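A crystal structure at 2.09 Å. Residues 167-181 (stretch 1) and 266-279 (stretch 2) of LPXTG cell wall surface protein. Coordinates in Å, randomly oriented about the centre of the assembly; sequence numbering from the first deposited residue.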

# COMPACT_ATOMS: atom_id res chain seq x y z
N ASN B 167 28.79 -15.46 1.22
CA ASN B 167 27.81 -16.12 2.07
C ASN B 167 28.12 -15.91 3.55
O ASN B 167 29.23 -16.18 4.00
N LYS B 168 27.13 -15.44 4.29
CA LYS B 168 27.25 -15.38 5.73
C LYS B 168 28.44 -14.55 6.16
O LYS B 168 29.12 -14.90 7.13
N ALA B 169 28.70 -13.46 5.45
CA ALA B 169 29.78 -12.54 5.80
C ALA B 169 29.28 -11.29 6.53
O ALA B 169 29.92 -10.79 7.46
N PHE B 170 28.14 -10.77 6.09
CA PHE B 170 27.52 -9.62 6.75
C PHE B 170 26.03 -9.89 6.85
O PHE B 170 25.44 -10.46 5.94
N TRP B 171 25.39 -9.45 7.94
CA TRP B 171 23.93 -9.35 7.91
C TRP B 171 23.60 -7.93 7.44
O TRP B 171 24.44 -7.03 7.53
N ILE B 172 22.39 -7.74 6.91
CA ILE B 172 22.06 -6.46 6.31
C ILE B 172 20.90 -5.77 7.01
O ILE B 172 20.06 -6.41 7.65
N ASP B 173 20.87 -4.45 6.87
CA ASP B 173 19.79 -3.62 7.34
C ASP B 173 19.47 -2.66 6.20
O ASP B 173 20.25 -1.77 5.90
N ALA B 174 18.34 -2.88 5.55
CA ALA B 174 17.93 -2.04 4.43
C ALA B 174 16.83 -1.09 4.85
O ALA B 174 15.78 -1.51 5.33
N ASP B 175 17.08 0.20 4.65
CA ASP B 175 16.13 1.27 4.95
C ASP B 175 15.56 1.74 3.61
O ASP B 175 16.28 2.23 2.75
N VAL B 176 14.25 1.57 3.43
CA VAL B 176 13.64 1.65 2.11
C VAL B 176 12.35 2.45 2.16
O VAL B 176 11.59 2.40 3.12
N THR B 177 12.10 3.21 1.10
CA THR B 177 10.86 3.94 1.00
C THR B 177 10.14 3.49 -0.26
O THR B 177 10.71 3.54 -1.35
N ALA B 178 8.91 3.02 -0.10
CA ALA B 178 8.08 2.65 -1.23
C ALA B 178 6.99 3.68 -1.34
O ALA B 178 6.47 4.18 -0.34
N GLU B 179 6.61 3.99 -2.58
CA GLU B 179 5.60 5.00 -2.82
C GLU B 179 4.87 4.67 -4.10
O GLU B 179 5.49 4.27 -5.09
N ILE B 180 3.55 4.83 -4.07
CA ILE B 180 2.73 4.71 -5.27
C ILE B 180 2.21 6.10 -5.64
O ILE B 180 1.97 6.93 -4.76
N ARG B 181 2.03 6.34 -6.93
CA ARG B 181 1.82 7.69 -7.44
C ARG B 181 1.02 7.60 -8.73
O ARG B 181 1.33 6.78 -9.59
N SER B 266 -0.56 7.42 4.06
CA SER B 266 -0.32 8.11 2.78
C SER B 266 -0.09 7.12 1.65
O SER B 266 -0.35 5.92 1.80
N ASN B 267 0.40 7.63 0.53
CA ASN B 267 0.75 6.77 -0.59
C ASN B 267 2.17 6.22 -0.45
O ASN B 267 2.71 5.60 -1.37
N SER B 268 2.79 6.44 0.71
CA SER B 268 4.13 5.91 0.93
C SER B 268 4.36 5.25 2.28
O SER B 268 3.57 5.40 3.22
N MET B 269 5.48 4.56 2.38
CA MET B 269 5.87 3.94 3.64
C MET B 269 7.39 3.82 3.65
O MET B 269 7.99 3.37 2.67
N ASN B 270 8.00 4.24 4.75
CA ASN B 270 9.44 4.05 4.95
C ASN B 270 9.61 2.84 5.85
O ASN B 270 9.45 2.94 7.07
N PHE B 271 9.89 1.69 5.25
CA PHE B 271 10.06 0.45 6.00
C PHE B 271 11.52 0.05 6.01
O PHE B 271 12.37 0.72 5.42
N GLY B 272 11.81 -1.05 6.69
CA GLY B 272 13.16 -1.54 6.77
C GLY B 272 13.09 -3.04 6.91
O GLY B 272 12.03 -3.60 7.19
N TYR B 273 14.22 -3.70 6.70
CA TYR B 273 14.31 -5.14 6.85
C TYR B 273 15.71 -5.44 7.30
O TYR B 273 16.67 -4.88 6.75
N SER B 274 15.86 -6.29 8.30
CA SER B 274 17.20 -6.75 8.65
C SER B 274 17.25 -8.28 8.68
O SER B 274 16.27 -8.93 9.04
N SER B 275 18.39 -8.82 8.28
CA SER B 275 18.52 -10.26 8.05
C SER B 275 19.29 -10.94 9.16
O SER B 275 19.84 -10.29 10.06
N THR B 276 19.34 -12.26 9.08
CA THR B 276 20.28 -13.04 9.86
C THR B 276 21.53 -13.18 8.98
O THR B 276 21.68 -12.47 7.99
N GLU B 277 22.41 -14.10 9.34
CA GLU B 277 23.60 -14.35 8.54
C GLU B 277 23.18 -14.81 7.16
O GLU B 277 23.96 -14.73 6.21
N THR B 278 21.96 -15.32 7.04
CA THR B 278 21.44 -15.71 5.73
C THR B 278 19.93 -15.88 5.69
O THR B 278 19.41 -16.94 6.01
N CYS B 279 19.22 -14.83 5.28
CA CYS B 279 17.79 -14.95 5.04
C CYS B 279 17.31 -13.81 4.17
O CYS B 279 18.02 -12.83 3.96

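Neighbouring antiparallel strands sort their side chains onto alternate faces of the sheet, and where the ladder ends side chains can take over the pairing role of the backbone. Residues 167-181 and 266-279 of this cell wall surface protein illustrate both points. Before the strand begins, water does much of the bridging: one water accepts from Asn-167 ND2 (2.7 Å) and lies 3.2 Å from Thr-278 OG1, a weak contact, while a second accepts from Lys-168 N (2.9 Å) and lies 2.6 Å from Glu-277 O, with more acceptors in reach than protons. The Lys-168 side chain, m at chi1 and then extended, runs along this loop, its CG 4.1 Å from Glu-277 CG and its CE 3.8 Å from Thr-278 CG2, so its aliphatic portion makes the contact.

Trp-171 (p) points toward the partner. Its CB lies 3.4 Å from Thr-276 O, and its ring meets Ser-274 edge-on, CZ3 to CB 4.0 Å. At Ile-172 (p, t) a side chain enters the ladder: the backbone N donates to Ser-275 OG (3.1 Å), and that hydroxyl, in the p rotamer, in turn donates to Thr-276 O (2.7 Å). Ser-275 N returns a bond to Ile-172 O (3.0 Å).

From here the faces alternate. Asp-173, Asp-175, Thr-177 and Glu-179 share one face with Ser-274, Asn-270 and Ser-268. Gly-272, paired with Asp-175, adds no side chain there; a CB on it would lie a tight 3.2 Å from Ala-174 O. Asp-175 (t) uses OD1 to accept from Asn-270 ND2 (2.9 Å). The same amide nitrogen donates to Val-176 O (2.8 Å), which thus gains a firm partner beside the weak bond from Phe-271 N to Val-176 O (2.8 Å).

The other face is apolar where Val-176 and Ala-178 meet Phe-271. Val-176 (t) places CB over one face of the Phe-271 ring, 3.9 Å from its centroid, in a CH-pi contact; its CG1 reaches Phe-271 CZ at 3.6 Å. Back on the first face, Thr-177 (m) has OG1 3.5 Å from Asn-270 ND2. Ala-178 CB approaches the ring edge, 4.0 Å from CE1 of Phe-271. The p rotamer of Phe-271 brings its ring nearer to the opposing strand, whereas the end of Met-269 leads away.

Glu-179, extended with t at chi1 and chi2, packs CB against Ser-268 CB (3.9 Å). Its OE2 forms a salt bridge with Arg-181 NE (2.9 Å) and accepts from a water (2.7 Å) that in turn accepts from Asn-267 ND2 (3.2 Å). Asn-267 (p) points toward stretch 1 and closes the ladder: its ND2 donates to Ile-180 O (2.7 Å), while Ile-180 (p, t) rests CG1 4.0 Å from Asn-267 CB.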

# COMPACT_ATOMS: atom_id res chain seq x y z
CB ASN B 167 27.76 -17.62 1.79
CG ASN B 167 27.24 -17.93 0.41
OD1 ASN B 167 28.02 -18.01 -0.56
ND2 ASN B 167 25.93 -18.12 0.30
CB LYS B 168 27.37 -16.79 6.32
CG LYS B 168 26.18 -17.68 6.02
CD LYS B 168 26.49 -19.13 6.38
CE LYS B 168 25.34 -20.04 6.02
NZ LYS B 168 25.71 -21.47 6.25
CB ALA B 169 30.55 -12.15 4.55
CB PHE B 170 27.66 -8.33 5.92
CG PHE B 170 29.09 -7.91 5.64
CD1 PHE B 170 29.68 -6.90 6.38
CD2 PHE B 170 29.80 -8.48 4.61
CE1 PHE B 170 30.96 -6.50 6.12
CE2 PHE B 170 31.08 -8.08 4.34
CZ PHE B 170 31.67 -7.09 5.10
CB TRP B 171 23.27 -9.70 9.25
CG TRP B 171 23.68 -8.88 10.46
CD1 TRP B 171 24.79 -9.06 11.23
CD2 TRP B 171 22.95 -7.79 11.05
NE1 TRP B 171 24.80 -8.15 12.27
CE2 TRP B 171 23.69 -7.35 12.18
CE3 TRP B 171 21.75 -7.13 10.74
CZ2 TRP B 171 23.27 -6.29 12.98
CZ3 TRP B 171 21.34 -6.08 11.54
CH2 TRP B 171 22.10 -5.67 12.64
CB ILE B 172 21.75 -6.61 4.80
CG1 ILE B 172 20.40 -7.32 4.61
CG2 ILE B 172 22.89 -7.32 4.09
CD1 ILE B 172 20.00 -7.50 3.15
CB ASP B 173 20.19 -2.87 8.61
CG ASP B 173 19.09 -1.95 9.14
OD1 ASP B 173 19.28 -1.34 10.21
OD2 ASP B 173 18.03 -1.82 8.49
CB ALA B 174 17.48 -2.90 3.24
CB ASP B 175 16.85 2.40 5.69
CG ASP B 175 15.94 3.53 6.10
OD1 ASP B 175 15.00 3.87 5.35
OD2 ASP B 175 16.17 4.09 7.20
CB VAL B 176 13.32 0.25 1.56
CG1 VAL B 176 12.93 0.32 0.12
CG2 VAL B 176 14.52 -0.72 1.75
CB THR B 177 11.12 5.45 0.97
OG1 THR B 177 11.77 5.83 2.19
CG2 THR B 177 9.80 6.25 0.81
CB ALA B 178 7.48 1.26 -1.02
CB GLU B 179 6.22 6.40 -2.93
CG GLU B 179 5.19 7.50 -3.15
CD GLU B 179 5.82 8.84 -3.53
OE1 GLU B 179 6.96 9.12 -3.13
OE2 GLU B 179 5.17 9.62 -4.25
CB ILE B 180 1.56 3.74 -5.09
CG1 ILE B 180 0.81 4.03 -3.77
CG2 ILE B 180 2.09 2.32 -5.08
CD1 ILE B 180 -0.47 3.16 -3.58
CB ARG B 181 3.21 8.26 -7.76
CG ARG B 181 3.35 9.74 -7.71
CD ARG B 181 4.77 10.16 -8.11
NE ARG B 181 5.77 9.98 -7.05
CZ ARG B 181 7.07 10.20 -7.22
NH1 ARG B 181 7.53 10.61 -8.40
NH2 ARG B 181 7.92 10.02 -6.22
CB SER B 266 0.89 9.04 2.88
OG SER B 266 2.09 8.30 3.04
CB ASN B 267 0.60 7.53 -1.90
CG ASN B 267 1.50 8.78 -1.97
OD1 ASN B 267 1.72 9.44 -0.96
ND2 ASN B 267 2.03 9.07 -3.14
CB SER B 268 5.19 7.00 0.74
OG SER B 268 5.02 7.97 1.74
CB MET B 269 5.23 2.55 3.78
CG MET B 269 5.27 1.98 5.19
SD MET B 269 4.23 0.49 5.44
CE MET B 269 2.66 0.99 4.75
CB ASN B 270 10.07 5.31 5.54
CG ASN B 270 11.57 5.17 5.81
OD1 ASN B 270 12.19 5.98 6.50
ND2 ASN B 270 12.14 4.11 5.27
CB PHE B 271 9.21 -0.68 5.41
CG PHE B 271 9.64 -1.11 4.02
CD1 PHE B 271 9.24 -0.39 2.90
CD2 PHE B 271 10.45 -2.23 3.83
CE1 PHE B 271 9.63 -0.79 1.62
CE2 PHE B 271 10.84 -2.63 2.56
CZ PHE B 271 10.43 -1.91 1.45
CB TYR B 273 14.06 -5.84 5.52
CG TYR B 273 14.25 -7.35 5.57
CD1 TYR B 273 13.23 -8.18 6.02
CD2 TYR B 273 15.43 -7.94 5.14
CE1 TYR B 273 13.39 -9.56 6.07
CE2 TYR B 273 15.60 -9.33 5.17
CZ TYR B 273 14.58 -10.13 5.65
OH TYR B 273 14.74 -11.50 5.68
CB SER B 274 17.72 -6.13 9.96
OG SER B 274 16.98 -6.57 11.08
CB SER B 275 19.25 -10.54 6.73
OG SER B 275 20.64 -10.24 6.83
CB THR B 276 19.69 -14.42 10.13
OG1 THR B 276 19.49 -15.09 8.88
CG2 THR B 276 18.34 -14.28 10.82
CB GLU B 277 24.48 -15.42 9.18
CG GLU B 277 23.79 -16.77 9.23
CD GLU B 277 24.64 -17.87 9.85
OE1 GLU B 277 25.81 -17.62 10.20
OE2 GLU B 277 24.13 -19.00 9.96
CB THR B 278 22.15 -16.98 5.15
OG1 THR B 278 21.59 -17.30 3.87
CG2 THR B 278 21.99 -18.19 6.08
CB CYS B 279 16.98 -15.00 6.34
SG CYS B 279 16.84 -13.42 7.24
O HOH W 1 24.54 -17.65 2.56
O HOH W 2 24.45 -14.58 3.62
O HOH W 3 3.42 11.72 -4.39